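Glutamyl-tRNA synthetase (Methanothermobacter thermautotrophicus, PDB 3AII) probably attaches glutamate to tRNA in two steps, first activating the amino acid with ATP and then transferring it to the acceptor end of the tRNA. Local coordinates at residues 101-106 / 133-138. Residues are numbered along the deposited sequence; the frame is centred on the assembly and turned at random.
Sequences FAPNPS and LRIEDT
F101 and L133 lie side by side in neighbouring parallel strands, and from them 101-106 and 133-138 run on together into loops. Two backbone bonds hold the pair: R134 N to F101 O (3.0 Å) and, two residues on, E136 N to P103 O at 2.9 Å, nearly straight at 176°. The second falls beyond the regular strands, so the pairing outlasts the sheet.

The tight half is apolar. L133 CD1 reaches F101 CD2 at 3.8 Å and also touches CD of P103, whose ring crosses the leucine at about a right angle; that same CD sits over one face of the phenylalanine ring, toward its rim. I135 extends this surface, CG2 meeting P105 and CD1 meeting P103, while P105 CG presses on D137 CB at 3.4 Å. Helix 147-158 covers this face through L155, I151 and A147.

The other side is polar, and opens to solvent toward A102 and N104, although R134 and E136 are themselves buried, touching V278 of helix 274-284. R134, extended until it bends at chi3 (70°), brings NE and NH1 side-on to a single oxygen, E136 OE2, which lies in the guanidinium plane; R134 NE takes its anti lone pair at 2.8 Å. The salt bridge runs past A102, whose CB is 3.3 Å from E136 OE2, and R134 NH2 has a second charged partner in D282. A water lies 2.7 Å from A102 O and also bonds E136 OE1.

As a worked example, this is the carboxyl-terminal edge of two neighbouring parallel strands, joined by a beta-alpha-beta crossover through helix 111-126, in a class I synthetase's Rossmann-like catalytic domain: the first strand passes into the predicted HIGH motif of the ATP site.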
loop_
_atom_site.group_PDB
_atom_site.type_symbol
_atom_site.label_atom_id
_atom_site.label_comp_id
_atom_site.label_asym_id
_atom_site.label_seq_id
_atom_site.Cartn_x
_atom_site.Cartn_y
_atom_site.Cartn_z
ATOM N N PHE A 101 15.308 0.195 2.696
ATOM C CA PHE A 101 13.879 0.490 2.755
ATOM C C PHE A 101 13.577 0.392 4.238
ATOM O O PHE A 101 13.867 -0.635 4.850
ATOM C CB PHE A 101 13.051 -0.546 1.983
ATOM C CG PHE A 101 11.570 -0.436 2.228
ATOM C CD1 PHE A 101 10.902 0.757 1.988
ATOM C CD2 PHE A 101 10.852 -1.512 2.714
ATOM C CE1 PHE A 101 9.532 0.871 2.230
ATOM C CE2 PHE A 101 9.493 -1.418 2.967
ATOM C CZ PHE A 101 8.829 -0.223 2.732
ATOM N N ALA A 102 13.038 1.457 4.822
ATOM C CA ALA A 102 13.001 1.558 6.292
ATOM C C ALA A 102 11.629 1.944 6.833
ATOM O O ALA A 102 11.429 3.080 7.286
ATOM C CB ALA A 102 14.059 2.557 6.777
ATOM N N PRO A 103 10.680 0.996 6.817
ATOM C CA PRO A 103 9.323 1.285 7.284
ATOM C C PRO A 103 9.207 1.183 8.794
ATOM O O PRO A 103 10.016 0.498 9.424
ATOM C CB PRO A 103 8.492 0.172 6.636
ATOM C CG PRO A 103 9.450 -0.999 6.563
ATOM C CD PRO A 103 10.828 -0.391 6.338
ATOM N N ASN A 104 8.209 1.852 9.365
ATOM C CA ASN A 104 7.846 1.623 10.765
ATOM C C ASN A 104 6.835 0.494 10.850
ATOM O O ASN A 104 6.035 0.303 9.934
ATOM C CB ASN A 104 7.228 2.877 11.378
ATOM C CG ASN A 104 8.069 4.105 11.156
ATOM O OD1 ASN A 104 9.185 4.205 11.666
ATOM N ND2 ASN A 104 7.541 5.054 10.391
ATOM N N PRO A 105 6.840 -0.254 11.957
ATOM C CA PRO A 105 5.873 -1.351 12.048
ATOM C C PRO A 105 4.520 -0.928 12.625
ATOM O O PRO A 105 4.010 -1.582 13.521
ATOM C CB PRO A 105 6.568 -2.324 12.996
ATOM C CG PRO A 105 7.314 -1.424 13.935
ATOM C CD PRO A 105 7.755 -0.216 13.117
ATOM N N SER A 106 3.950 0.149 12.108
ATOM C CA SER A 106 2.650 0.632 12.582
ATOM C C SER A 106 1.482 -0.149 11.967
ATOM O O SER A 106 0.322 0.016 12.360
ATOM C CB SER A 106 2.513 2.121 12.287
ATOM O OG SER A 106 2.670 2.370 10.903
ATOM N N LEU A 133 16.577 -4.138 4.481
ATOM C CA LEU A 133 15.276 -3.875 5.104
ATOM C C LEU A 133 15.572 -3.513 6.548
ATOM O O LEU A 133 16.147 -4.311 7.266
ATOM C CB LEU A 133 14.367 -5.111 5.046
ATOM C CG LEU A 133 13.092 -4.987 5.891
ATOM C CD1 LEU A 133 12.194 -3.845 5.373
ATOM C CD2 LEU A 133 12.301 -6.297 5.884
ATOM N N ARG A 134 15.203 -2.302 6.973
ATOM C CA ARG A 134 15.438 -1.900 8.347
ATOM C C ARG A 134 14.103 -1.531 8.968
ATOM O O ARG A 134 13.483 -0.535 8.583
ATOM C CB ARG A 134 16.418 -0.724 8.425
ATOM C CG ARG A 134 16.720 -0.273 9.859
ATOM C CD ARG A 134 17.882 0.759 9.940
ATOM N NE ARG A 134 17.473 2.041 9.372
ATOM C CZ ARG A 134 18.214 2.785 8.548
ATOM N NH1 ARG A 134 17.735 3.942 8.094
ATOM N NH2 ARG A 134 19.421 2.376 8.171
ATOM N N ILE A 135 13.661 -2.331 9.931
ATOM C CA ILE A 135 12.388 -2.061 10.588
ATOM C C ILE A 135 12.612 -1.057 11.702
ATOM O O ILE A 135 13.357 -1.314 12.653
ATOM C CB ILE A 135 11.777 -3.333 11.199
ATOM C CG1 ILE A 135 11.681 -4.455 10.163
ATOM C CG2 ILE A 135 10.417 -3.011 11.796
ATOM C CD1 ILE A 135 10.835 -4.127 8.993
ATOM N N GLU A 136 11.972 0.100 11.578
ATOM C CA GLU A 136 12.265 1.221 12.456
ATOM C C GLU A 136 11.227 1.296 13.581
ATOM O O GLU A 136 10.250 2.051 13.518
ATOM C CB GLU A 136 12.388 2.507 11.628
ATOM C CG GLU A 136 13.591 2.416 10.676
ATOM C CD GLU A 136 14.077 3.750 10.113
ATOM O OE1 GLU A 136 13.300 4.735 10.113
ATOM O OE2 GLU A 136 15.240 3.786 9.649
ATOM N N ASP A 137 11.456 0.469 14.599
ATOM C CA ASP A 137 10.473 0.249 15.658
ATOM C C ASP A 137 10.922 0.820 17.009
ATOM O O ASP A 137 10.804 0.153 18.034
ATOM C CB ASP A 137 10.175 -1.243 15.793
ATOM C CG ASP A 137 11.380 -2.047 16.238
ATOM O OD1 ASP A 137 12.528 -1.602 16.034
ATOM O OD2 ASP A 137 11.180 -3.132 16.813
ATOM N N THR A 138 11.424 2.053 17.001
ATOM C CA THR A 138 11.906 2.701 18.231
ATOM C C THR A 138 10.882 3.597 18.941
ATOM O O THR A 138 11.254 4.392 19.818
ATOM C CB THR A 138 13.135 3.577 17.948
ATOM O OG1 THR A 138 12.804 4.505 16.912
ATOM C CG2 THR A 138 14.300 2.714 17.491
HETATM O O HOH W 1 10.504 4.685 9.231
#